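Local coordinates for octenoyl-coa reductase/carboxylase (Streptomyces sp., PDB 4A0S), which catalyses the NADPH-dependent reductive carboxylation of 2-octenoyl-CoA, supplying an unusual extender unit for polyketide (cinnabaramide) biosynthesis, at residues D43-V46 with R47-L50; T78-A82 with M83-I87; P88-H91 with F92-Q95. All coordinates share one frame; numbering follows the deposited sequence.

Contact 1 (D43-V46 with R47-L50); sequences DKDV and RKSL
Asp45 and Arg47 meet through a two-pronged, side-on salt bridge. Arg47 NE reaches Asp45 OD1 at 2.9 Å, on the lone pair that faces the other oxygen. Arg47 NH2 reaches Asp45 OD2 at 2.7 Å, also on the syn side of that oxygen, but lifted out of the carboxylate plane. The two flat groups are therefore not coplanar; their planes stand 38° apart. Asp45 OD1 also takes the backbone N-H of Arg47 at 2.9 Å, from above the carboxylate plane. That bond makes Asp45 the N-cap of the short helix 46-49. The carboxylate can do this because CG is anti to the backbone N (chi1 -172°), which swings it over the start of the helix. Asp45 O accepts from Lys48 N at 2.7 Å, and the aliphatic part of Lys48 passes Asp45 CB. At the next residue, Val46 O accepts from Leu50 N at 2.9 Å, and also from Ser49 N. Val46 CG2 and Leu50 CD1 lie side by side, 4.0 Å apart. Further out, Ser49 OG probably bonds to Ala82 O, Arg47 NH1 pairs with Glu395, and Val46 and Leu50 pack on helix 393-401. The Asp45 carboxylate is buried, yet both its oxygens are engaged by Arg47, so its negative charge is probably stabilised where it caps the start of the helix.

Contact 2 (T78-A82 with M83-I87); sequences TVWSA and MFEPI. With CO8 (octanoyl-coenzyme A), chain E.
A Schellman motif ends helix 76-82, and the chain that leaves it borders the octanoyl-CoA pocket. Trp80 O takes Glu85 N at 2.9 Å, and Ser81 O takes Phe84 N at 2.9 Å. These two bonds fold the chain back over the last turn, with Phe84 at positive phi (55°). Its ring carries Ser81 O over one face, off centre. Met83 N still makes a helical bond to Val79 O.

The Met83 side chain runs beside Val79, pointing the same way. Met83 SD lies 3.7 Å from Val79 CG1. The chain bends at chi3 (59°) after an extended chi2, and Met83 SD also makes an oblique Met-aromatic contact with Trp80, 5.3 Å from the centroid of its six-membered ring. Glu85 OE1 approaches the same indole, 3.9 Å from CZ3 of Trp80, with the carboxylate turned only 17° from the ring plane. Glu85 OE2 is held by Lys44.

This part of the GroES-like domain, as in medium-chain dehydrogenases and reductases, lines the cleft where both ligands bind. Trp80 serves both: NE1 bonds to NADP, while CD1 of Trp80 lies 3.4 Å from C2P of octanoyl-CoA, the carbon bonded to the thioester sulfur. After a cis peptide bond, CG and CD of Pro86 lie against the pantetheine amide oxygen O5P. Ile87 spans more of the ligand. Ile87 CD1 lies 3.3 Å from O5B of octanoyl-CoA, and its CG2 lies near the ribose and adenine. Arg348 of the second subunit packs on Pro86 and Ile87.

Contact 3 (P88-H91 with F92-Q95); sequences PTFH and FLKQ. With CO8 (octanoyl-coenzyme A), chain E.
His91 and Gln95, one turn apart on helix 89-97, both reach the diphosphate of octanoyl-CoA. The His91 ring leaves the helix with CG anti to the backbone N (chi1 169°), which carries NE2 out to the ligand. His91 NE2 donates a very short hydrogen bond, 2.5 Å, to phosphate oxygen O2A of octanoyl-CoA. Gln95 NE2 lies 3.1 Å from the same O2A.

The imidazole is sandwiched. Ribose oxygen O4B sits over one face, nearer the rim than the centre. Gln95 CG covers the opposite face in a CH-pi contact, 4.1 Å from the His91 ring centroid. Gln95 runs extended through chi2 (-172°) beneath the histidine, so its amide comes out next to NE2. These contacts limit how far the imidazole can turn. The phosphate charge may favour a protonated ring.

Phe92 meets His91 obliquely, with ring planes 67° apart. Phe92 CD2 lies 3.5 Å from Thr89 CA, and Pro88 O sits over one face of the Phe92 ring near the rim. Phe92 CZ reaches the pantetheine nitrogen N8P of octanoyl-CoA at 3.6 Å. Pro88 CD touches the adenine at C6A. Phe166 also meets the Phe92 ring.

Away from the ligand, Phe90 and Leu93 lie side by side, their CD1 atoms 3.9 Å apart, and both pack on His111. Thr89 OG1 bonds to His111 as well. Backbone bonds from Leu93, Lys94 and Gln95 to residues four back keep the spacing. The helix thus forms one wall of the CoA site, which Arg286, Arg293 and Tyr349 of the second subunit help to complete.

The three contacts follow each other along the chain and cover a helix start, a helix end and a helix body. Contacts 1 and 2 touch directly: Val46 packs on Ala82, and both contacts pack on helix 393-401. Contact 2 meets contact 3 through Ser81 on Thr89 and Phe84 on Phe90. Contacts 1 and 3 do not touch. Contact 1 is largely buried, with Arg47 and Lys48 exposed, and touches no ligand. Contact 2 is partly buried and is the one next to both NADP and octanoyl-CoA. Contact 3 is mostly buried and adds polar grip on the CoA diphosphate, where contact 2 offers mainly apolar surface.

Contact 1 (D43-V46 with R47-L50)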
loop_
_atom_site.group_PDB
_atom_site.type_symbol
_atom_site.label_atom_id
_atom_site.label_comp_id
_atom_site.label_asym_id
_atom_site.label_seq_id
_atom_site.Cartn_x
_atom_site.Cartn_y
_atom_site.Cartn_z
ATOM N N ASP A 43 -14.416 35.955 -21.989
ATOM C CA ASP A 43 -15.452 35.028 -21.569
ATOM C C ASP A 43 -15.874 34.199 -22.774
ATOM O O ASP A 43 -16.642 34.661 -23.609
ATOM C CB ASP A 43 -16.639 35.790 -20.971
ATOM C CG ASP A 43 -17.871 34.915 -20.763
ATOM O OD1 ASP A 43 -17.746 33.670 -20.689
ATOM O OD2 ASP A 43 -18.971 35.487 -20.672
ATOM N N LYS A 44 -15.358 32.977 -22.844
ATOM C CA LYS A 44 -15.592 32.079 -23.978
ATOM C C LYS A 44 -16.912 31.347 -23.820
ATOM O O LYS A 44 -16.961 30.162 -23.461
ATOM C CB LYS A 44 -14.429 31.105 -24.123
ATOM C CG LYS A 44 -13.089 31.818 -24.182
ATOM C CD LYS A 44 -11.930 30.866 -24.289
ATOM C CE LYS A 44 -10.627 31.646 -24.423
ATOM N NZ LYS A 44 -9.532 30.725 -24.833
ATOM N N ASP A 45 -17.980 32.089 -24.081
ATOM C CA ASP A 45 -19.342 31.639 -23.877
ATOM C C ASP A 45 -19.593 30.320 -24.590
ATOM O O ASP A 45 -19.717 30.288 -25.829
ATOM C CB ASP A 45 -20.307 32.719 -24.393
ATOM C CG ASP A 45 -21.762 32.434 -24.050
ATOM O OD1 ASP A 45 -22.073 31.301 -23.646
ATOM O OD2 ASP A 45 -22.606 33.354 -24.208
ATOM N N VAL A 46 -19.681 29.237 -23.810
ATOM C CA VAL A 46 -19.874 27.898 -24.392
ATOM C C VAL A 46 -21.072 27.865 -25.316
ATOM O O VAL A 46 -21.159 27.008 -26.186
ATOM C CB VAL A 46 -20.096 26.804 -23.341
ATOM C CG1 VAL A 46 -18.902 26.700 -22.442
ATOM C CG2 VAL A 46 -21.432 27.027 -22.581
ATOM N N ARG A 47 -22.009 28.792 -25.123
ATOM C CA ARG A 47 -23.225 28.755 -25.921
ATOM C C ARG A 47 -22.936 29.221 -27.335
ATOM O O ARG A 47 -23.745 29.021 -28.230
ATOM C CB ARG A 47 -24.312 29.616 -25.296
ATOM C CG ARG A 47 -24.727 29.139 -23.921
ATOM C CD ARG A 47 -25.599 30.175 -23.239
ATOM N NE ARG A 47 -24.861 31.418 -23.062
ATOM C CZ ARG A 47 -25.357 32.510 -22.486
ATOM N NH1 ARG A 47 -26.591 32.514 -22.002
ATOM N NH2 ARG A 47 -24.604 33.588 -22.367
ATOM N N LYS A 48 -21.778 29.843 -27.539
ATOM C CA LYS A 48 -21.399 30.298 -28.878
ATOM C C LYS A 48 -20.798 29.166 -29.715
ATOM O O LYS A 48 -20.819 29.206 -30.949
ATOM C CB LYS A 48 -20.450 31.495 -28.798
ATOM C CG LYS A 48 -21.077 32.696 -28.135
ATOM C CD LYS A 48 -20.198 33.919 -28.251
ATOM C CE LYS A 48 -20.917 35.158 -27.722
ATOM N NZ LYS A 48 -22.251 35.361 -28.370
ATOM N N SER A 49 -20.298 28.139 -29.034
ATOM C CA SER A 49 -19.664 27.008 -29.696
ATOM C C SER A 49 -20.573 25.798 -29.756
ATOM O O SER A 49 -20.606 25.098 -30.771
ATOM C CB SER A 49 -18.388 26.641 -28.969
ATOM O OG SER A 49 -18.709 26.334 -27.629
ATOM N N LEU A 50 -21.305 25.546 -28.673
ATOM C CA LEU A 50 -22.205 24.398 -28.606
ATOM C C LEU A 50 -23.243 24.416 -29.712
ATOM O O LEU A 50 -23.856 25.448 -29.975
ATOM C CB LEU A 50 -22.869 24.311 -27.237
ATOM C CG LEU A 50 -21.903 23.809 -26.158
ATOM C CD1 LEU A 50 -22.521 23.910 -24.768
ATOM C CD2 LEU A 50 -21.434 22.368 -26.437
#

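Contact 2 (T78-A82 with M83-I87)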
loop_
_atom_site.group_PDB
_atom_site.type_symbol
_atom_site.label_atom_id
_atom_site.label_comp_id
_atom_site.label_asym_id
_atom_site.label_seq_id
_atom_site.Cartn_x
_atom_site.Cartn_y
_atom_site.Cartn_z
ATOM N N THR A 78 -17.059 19.331 -20.223
ATOM C CA THR A 78 -18.007 19.769 -21.240
ATOM C C THR A 78 -17.787 21.241 -21.500
ATOM O O THR A 78 -17.692 21.666 -22.651
ATOM C CB THR A 78 -19.470 19.527 -20.793
ATOM O OG1 THR A 78 -19.588 18.202 -20.255
ATOM C CG2 THR A 78 -20.457 19.716 -21.978
ATOM N N VAL A 79 -17.711 22.013 -20.419
ATOM C CA VAL A 79 -17.339 23.422 -20.464
ATOM C C VAL A 79 -15.960 23.639 -21.094
ATOM O O VAL A 79 -15.839 24.463 -21.996
ATOM C CB VAL A 79 -17.365 24.061 -19.056
ATOM C CG1 VAL A 79 -16.924 25.521 -19.105
ATOM C CG2 VAL A 79 -18.747 23.909 -18.420
ATOM N N TRP A 80 -14.933 22.933 -20.615
ATOM C CA TRP A 80 -13.603 23.057 -21.210
ATOM C C TRP A 80 -13.683 22.794 -22.713
ATOM O O TRP A 80 -13.124 23.555 -23.493
ATOM C CB TRP A 80 -12.596 22.072 -20.603
ATOM C CG TRP A 80 -12.286 22.257 -19.160
ATOM C CD1 TRP A 80 -12.314 21.292 -18.192
ATOM C CD2 TRP A 80 -11.918 23.471 -18.506
ATOM N NE1 TRP A 80 -11.967 21.829 -16.978
ATOM C CE2 TRP A 80 -11.730 23.165 -17.138
ATOM C CE3 TRP A 80 -11.740 24.791 -18.938
ATOM C CZ2 TRP A 80 -11.354 24.131 -16.195
ATOM C CZ3 TRP A 80 -11.367 25.755 -18.009
ATOM C CH2 TRP A 80 -11.174 25.418 -16.649
ATOM N N SER A 81 -14.375 21.714 -23.098
ATOM C CA SER A 81 -14.593 21.360 -24.511
ATOM C C SER A 81 -15.149 22.506 -25.315
ATOM O O SER A 81 -14.623 22.851 -26.371
ATOM C CB SER A 81 -15.623 20.239 -24.656
ATOM O OG SER A 81 -15.154 19.042 -24.123
ATOM N N ALA A 82 -16.267 23.043 -24.842
ATOM C CA ALA A 82 -16.983 24.089 -25.554
ATOM C C ALA A 82 -16.202 25.398 -25.596
ATOM O O ALA A 82 -16.491 26.277 -26.403
ATOM C CB ALA A 82 -18.333 24.295 -24.943
ATOM N N MET A 83 -15.228 25.532 -24.701
ATOM C CA MET A 83 -14.298 26.657 -24.718
ATOM C C MET A 83 -13.049 26.381 -25.555
ATOM O O MET A 83 -12.206 27.272 -25.721
ATOM C CB MET A 83 -13.853 26.985 -23.296
ATOM C CG MET A 83 -14.918 27.585 -22.422
ATOM S SD MET A 83 -14.367 27.717 -20.714
ATOM C CE MET A 83 -12.931 28.741 -20.831
ATOM N N PHE A 84 -12.926 25.150 -26.057
ATOM C CA PHE A 84 -11.697 24.664 -26.718
ATOM C C PHE A 84 -10.439 24.802 -25.839
ATOM O O PHE A 84 -9.312 24.931 -26.331
ATOM C CB PHE A 84 -11.532 25.281 -28.117
ATOM C CG PHE A 84 -12.777 25.182 -28.970
ATOM C CD1 PHE A 84 -13.112 23.993 -29.614
ATOM C CD2 PHE A 84 -13.625 26.285 -29.126
ATOM C CE1 PHE A 84 -14.275 23.896 -30.400
ATOM C CE2 PHE A 84 -14.787 26.196 -29.906
ATOM C CZ PHE A 84 -15.105 25.000 -30.547
ATOM N N GLU A 85 -10.652 24.731 -24.527
ATOM C CA GLU A 85 -9.577 24.816 -23.544
ATOM C C GLU A 85 -9.309 23.501 -22.793
ATOM O O GLU A 85 -10.213 22.687 -22.615
ATOM C CB GLU A 85 -9.874 25.921 -22.548
ATOM C CG GLU A 85 -9.772 27.295 -23.145
ATOM C CD GLU A 85 -9.754 28.361 -22.085
ATOM O OE1 GLU A 85 -9.916 28.014 -20.897
ATOM O OE2 GLU A 85 -9.567 29.542 -22.434
ATOM N N PRO A 86 -8.049 23.285 -22.377
ATOM C CA PRO A 86 -6.916 24.135 -22.723
ATOM C C PRO A 86 -6.482 23.886 -24.161
ATOM O O PRO A 86 -5.747 24.678 -24.735
ATOM C CB PRO A 86 -5.828 23.664 -21.761
ATOM C CG PRO A 86 -6.140 22.235 -21.560
ATOM C CD PRO A 86 -7.640 22.180 -21.492
ATOM N N ILE A 87 -6.942 22.774 -24.723
ATOM C CA ILE A 87 -6.636 22.386 -26.085
ATOM C C ILE A 87 -7.930 21.883 -26.692
ATOM O O ILE A 87 -8.631 21.092 -26.064
ATOM C CB ILE A 87 -5.614 21.232 -26.123
ATOM C CG1 ILE A 87 -4.251 21.677 -25.577
ATOM C CG2 ILE A 87 -5.506 20.650 -27.544
ATOM C CD1 ILE A 87 -3.487 20.560 -24.895
HETATM N N1A CO8 E . -5.422 24.184 -31.370
HETATM C C2A CO8 E . -5.079 23.010 -31.902
HETATM N N3A CO8 E . -4.162 22.237 -31.330
HETATM C C4A CO8 E . -3.567 22.641 -30.186
HETATM C C5A CO8 E . -3.898 23.855 -29.596
HETATM C C6A CO8 E . -4.860 24.641 -30.224
HETATM N N6A CO8 E . -5.220 25.813 -29.692
HETATM N N7A CO8 E . -3.167 23.989 -28.489
HETATM C C8A CO8 E . -2.398 22.903 -28.384
HETATM N N9A CO8 E . -2.641 22.083 -29.419
HETATM C C1B CO8 E . -2.023 20.763 -29.723
HETATM C C2B CO8 E . -0.608 20.931 -30.285
HETATM O O2B CO8 E . -0.377 19.964 -31.335
HETATM C C3B CO8 E . 0.238 20.617 -29.054
HETATM O O3B CO8 E . 1.520 20.137 -29.432
HETATM P P3B CO8 E . 2.732 21.204 -29.315
HETATM O O7A CO8 E . 3.476 21.202 -30.765
HETATM O O8A CO8 E . 2.124 22.732 -29.246
HETATM O O9A CO8 E . 3.612 20.922 -28.163
HETATM C C4B CO8 E . -0.565 19.530 -28.347
HETATM O O4B CO8 E . -1.929 19.940 -28.517
HETATM C C5B CO8 E . -0.363 19.561 -26.827
HETATM O O5B CO8 E . -1.248 18.604 -26.208
HETATM P P1A CO8 E . -0.924 17.000 -26.334
HETATM O O1A CO8 E . -2.135 16.231 -25.503
HETATM O O2A CO8 E . -0.884 16.482 -27.738
HETATM O O3A CO8 E . 0.561 16.787 -25.658
HETATM P P2A CO8 E . 0.951 16.454 -24.099
HETATM O O4A CO8 E . 2.288 17.267 -23.780
HETATM O O5A CO8 E . 1.094 14.992 -23.799
HETATM O O6A CO8 E . -0.197 17.152 -23.170
HETATM C CBP CO8 E . -1.864 17.297 -21.368
HETATM C CCP CO8 E . -0.703 16.489 -21.995
HETATM C CDP CO8 E . -1.229 18.557 -20.755
HETATM C CEP CO8 E . -2.457 16.449 -20.241
HETATM C CAP CO8 E . -2.929 17.638 -22.465
HETATM O OAP CO8 E . -3.356 16.472 -23.240
HETATM C C9P CO8 E . -4.162 18.422 -21.936
HETATM O O9P CO8 E . -4.041 19.622 -21.661
HETATM N N8P CO8 E . -5.327 17.740 -21.842
HETATM C C7P CO8 E . -6.607 18.393 -21.436
HETATM C C6P CO8 E . -7.040 18.144 -19.964
HETATM C C5P CO8 E . -7.589 19.467 -19.377
HETATM O O5P CO8 E . -6.852 20.445 -19.283
HETATM N N4P CO8 E . -8.886 19.611 -19.112
HETATM C C3P CO8 E . -9.940 18.613 -18.975
HETATM C C2P CO8 E . -10.236 18.697 -17.470
HETATM S S1P CO8 E . -9.998 17.083 -16.636
HETATM C "C1'" CO8 E . -11.664 16.642 -16.486
HETATM O "O1'" CO8 E . -12.583 17.478 -16.410
HETATM C "C2'" CO8 E . -11.874 15.280 -16.489
HETATM C "C3'" CO8 E . -13.120 14.710 -16.363
HETATM C "C4'" CO8 E . -13.231 13.314 -16.339
HETATM C "C5'" CO8 E . -12.022 12.539 -16.839
HETATM C "C6'" CO8 E . -12.477 11.064 -16.861
HETATM C "C7'" CO8 E . -11.285 10.179 -17.097
HETATM C "C8'" CO8 E . -11.795 8.743 -17.251
#

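Contact 3 (P88-H91 with F92-Q95)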
loop_
_atom_site.group_PDB
_atom_site.type_symbol
_atom_site.label_atom_id
_atom_site.label_comp_id
_atom_site.label_asym_id
_atom_site.label_seq_id
_atom_site.Cartn_x
_atom_site.Cartn_y
_atom_site.Cartn_z
ATOM N N PRO A 88 -8.252 22.325 -27.920
ATOM C CA PRO A 88 -9.474 21.885 -28.596
ATOM C C PRO A 88 -9.567 20.370 -28.581
ATOM O O PRO A 88 -8.584 19.702 -28.885
ATOM C CB PRO A 88 -9.274 22.366 -30.032
ATOM C CG PRO A 88 -8.372 23.517 -29.916
ATOM C CD PRO A 88 -7.457 23.229 -28.762
ATOM N N THR A 89 -10.730 19.841 -28.215
ATOM C CA THR A 89 -10.935 18.390 -28.167
ATOM C C THR A 89 -10.666 17.704 -29.505
ATOM O O THR A 89 -10.295 16.537 -29.548
ATOM C CB THR A 89 -12.351 18.011 -27.697
ATOM O OG1 THR A 89 -13.323 18.741 -28.449
ATOM C CG2 THR A 89 -12.519 18.306 -26.232
ATOM N N PHE A 90 -10.829 18.430 -30.601
ATOM C CA PHE A 90 -10.538 17.836 -31.908
ATOM C C PHE A 90 -9.108 17.312 -32.023
ATOM O O PHE A 90 -8.868 16.310 -32.693
ATOM C CB PHE A 90 -10.909 18.810 -33.011
ATOM C CG PHE A 90 -12.379 19.058 -33.072
ATOM C CD1 PHE A 90 -13.209 18.179 -33.759
ATOM C CD2 PHE A 90 -12.945 20.114 -32.386
ATOM C CE1 PHE A 90 -14.562 18.367 -33.797
ATOM C CE2 PHE A 90 -14.320 20.309 -32.412
ATOM C CZ PHE A 90 -15.126 19.430 -33.128
ATOM N N HIS A 91 -8.178 17.953 -31.326
ATOM C CA HIS A 91 -6.807 17.465 -31.277
ATOM C C HIS A 91 -6.781 16.083 -30.625
ATOM O O HIS A 91 -6.047 15.199 -31.068
ATOM C CB HIS A 91 -5.905 18.439 -30.515
ATOM C CG HIS A 91 -4.551 17.880 -30.199
ATOM N ND1 HIS A 91 -3.565 17.715 -31.157
ATOM C CD2 HIS A 91 -4.023 17.437 -29.033
ATOM C CE1 HIS A 91 -2.487 17.199 -30.589
ATOM N NE2 HIS A 91 -2.739 17.019 -29.302
ATOM N N PHE A 92 -7.597 15.895 -29.584
ATOM C CA PHE A 92 -7.687 14.596 -28.904
ATOM C C PHE A 92 -8.348 13.546 -29.767
ATOM O O PHE A 92 -7.900 12.393 -29.809
ATOM C CB PHE A 92 -8.406 14.710 -27.561
ATOM C CG PHE A 92 -7.876 15.819 -26.696
ATOM C CD1 PHE A 92 -6.503 16.012 -26.551
ATOM C CD2 PHE A 92 -8.750 16.681 -26.055
ATOM C CE1 PHE A 92 -6.011 17.055 -25.765
ATOM C CE2 PHE A 92 -8.271 17.733 -25.256
ATOM C CZ PHE A 92 -6.906 17.918 -25.119
ATOM N N LEU A 93 -9.391 13.966 -30.474
ATOM C CA LEU A 93 -10.121 13.082 -31.351
ATOM C C LEU A 93 -9.180 12.585 -32.432
ATOM O O LEU A 93 -9.199 11.408 -32.790
ATOM C CB LEU A 93 -11.335 13.795 -31.947
ATOM C CG LEU A 93 -12.413 14.237 -30.948
ATOM C CD1 LEU A 93 -13.573 14.900 -31.676
ATOM C CD2 LEU A 93 -12.912 13.072 -30.100
ATOM N N LYS A 94 -8.327 13.479 -32.920
ATOM C CA LYS A 94 -7.374 13.115 -33.952
ATOM C C LYS A 94 -6.292 12.188 -33.413
ATOM O O LYS A 94 -5.887 11.249 -34.090
ATOM C CB LYS A 94 -6.777 14.369 -34.586
ATOM C CG LYS A 94 -7.770 15.104 -35.470
ATOM C CD LYS A 94 -7.144 16.260 -36.235
ATOM C CE LYS A 94 -8.009 16.624 -37.456
ATOM N NZ LYS A 94 -8.158 15.519 -38.472
ATOM N N GLN A 95 -5.834 12.450 -32.195
ATOM C CA GLN A 95 -4.863 11.589 -31.537
ATOM C C GLN A 95 -5.482 10.208 -31.341
ATOM O O GLN A 95 -4.848 9.192 -31.580
ATOM C CB GLN A 95 -4.481 12.146 -30.164
ATOM C CG GLN A 95 -3.513 13.330 -30.172
ATOM C CD GLN A 95 -3.039 13.692 -28.767
ATOM O OE1 GLN A 95 -3.841 14.083 -27.903
ATOM N NE2 GLN A 95 -1.728 13.556 -28.528
HETATM N N1A CO8 E . -5.422 24.184 -31.370
HETATM C C2A CO8 E . -5.079 23.010 -31.902
HETATM N N3A CO8 E . -4.162 22.237 -31.330
HETATM C C4A CO8 E . -3.567 22.641 -30.186
HETATM C C5A CO8 E . -3.898 23.855 -29.596
HETATM C C6A CO8 E . -4.860 24.641 -30.224
HETATM N N6A CO8 E . -5.220 25.813 -29.692
HETATM N N7A CO8 E . -3.167 23.989 -28.489
HETATM C C8A CO8 E . -2.398 22.903 -28.384
HETATM N N9A CO8 E . -2.641 22.083 -29.419
HETATM C C1B CO8 E . -2.023 20.763 -29.723
HETATM C C2B CO8 E . -0.608 20.931 -30.285
HETATM O O2B CO8 E . -0.377 19.964 -31.335
HETATM C C3B CO8 E . 0.238 20.617 -29.054
HETATM O O3B CO8 E . 1.520 20.137 -29.432
HETATM P P3B CO8 E . 2.732 21.204 -29.315
HETATM O O7A CO8 E . 3.476 21.202 -30.765
HETATM O O8A CO8 E . 2.124 22.732 -29.246
HETATM O O9A CO8 E . 3.612 20.922 -28.163
HETATM C C4B CO8 E . -0.565 19.530 -28.347
HETATM O O4B CO8 E . -1.929 19.940 -28.517
HETATM C C5B CO8 E . -0.363 19.561 -26.827
HETATM O O5B CO8 E . -1.248 18.604 -26.208
HETATM P P1A CO8 E . -0.924 17.000 -26.334
HETATM O O1A CO8 E . -2.135 16.231 -25.503
HETATM O O2A CO8 E . -0.884 16.482 -27.738
HETATM O O3A CO8 E . 0.561 16.787 -25.658
HETATM P P2A CO8 E . 0.951 16.454 -24.099
HETATM O O4A CO8 E . 2.288 17.267 -23.780
HETATM O O5A CO8 E . 1.094 14.992 -23.799
HETATM O O6A CO8 E . -0.197 17.152 -23.170
HETATM C CBP CO8 E . -1.864 17.297 -21.368
HETATM C CCP CO8 E . -0.703 16.489 -21.995
HETATM C CDP CO8 E . -1.229 18.557 -20.755
HETATM C CEP CO8 E . -2.457 16.449 -20.241
HETATM C CAP CO8 E . -2.929 17.638 -22.465
HETATM O OAP CO8 E . -3.356 16.472 -23.240
HETATM C C9P CO8 E . -4.162 18.422 -21.936
HETATM O O9P CO8 E . -4.041 19.622 -21.661
HETATM N N8P CO8 E . -5.327 17.740 -21.842
HETATM C C7P CO8 E . -6.607 18.393 -21.436
HETATM C C6P CO8 E . -7.040 18.144 -19.964
HETATM C C5P CO8 E . -7.589 19.467 -19.377
HETATM O O5P CO8 E . -6.852 20.445 -19.283
HETATM N N4P CO8 E . -8.886 19.611 -19.112
HETATM C C3P CO8 E . -9.940 18.613 -18.975
HETATM C C2P CO8 E . -10.236 18.697 -17.470
HETATM S S1P CO8 E . -9.998 17.083 -16.636
HETATM C "C1'" CO8 E . -11.664 16.642 -16.486
HETATM O "O1'" CO8 E . -12.583 17.478 -16.410
HETATM C "C2'" CO8 E . -11.874 15.280 -16.489
HETATM C "C3'" CO8 E . -13.120 14.710 -16.363
HETATM C "C4'" CO8 E . -13.231 13.314 -16.339
HETATM C "C5'" CO8 E . -12.022 12.539 -16.839
HETATM C "C6'" CO8 E . -12.477 11.064 -16.861
HETATM C "C7'" CO8 E . -11.285 10.179 -17.097
HETATM C "C8'" CO8 E . -11.795 8.743 -17.251
#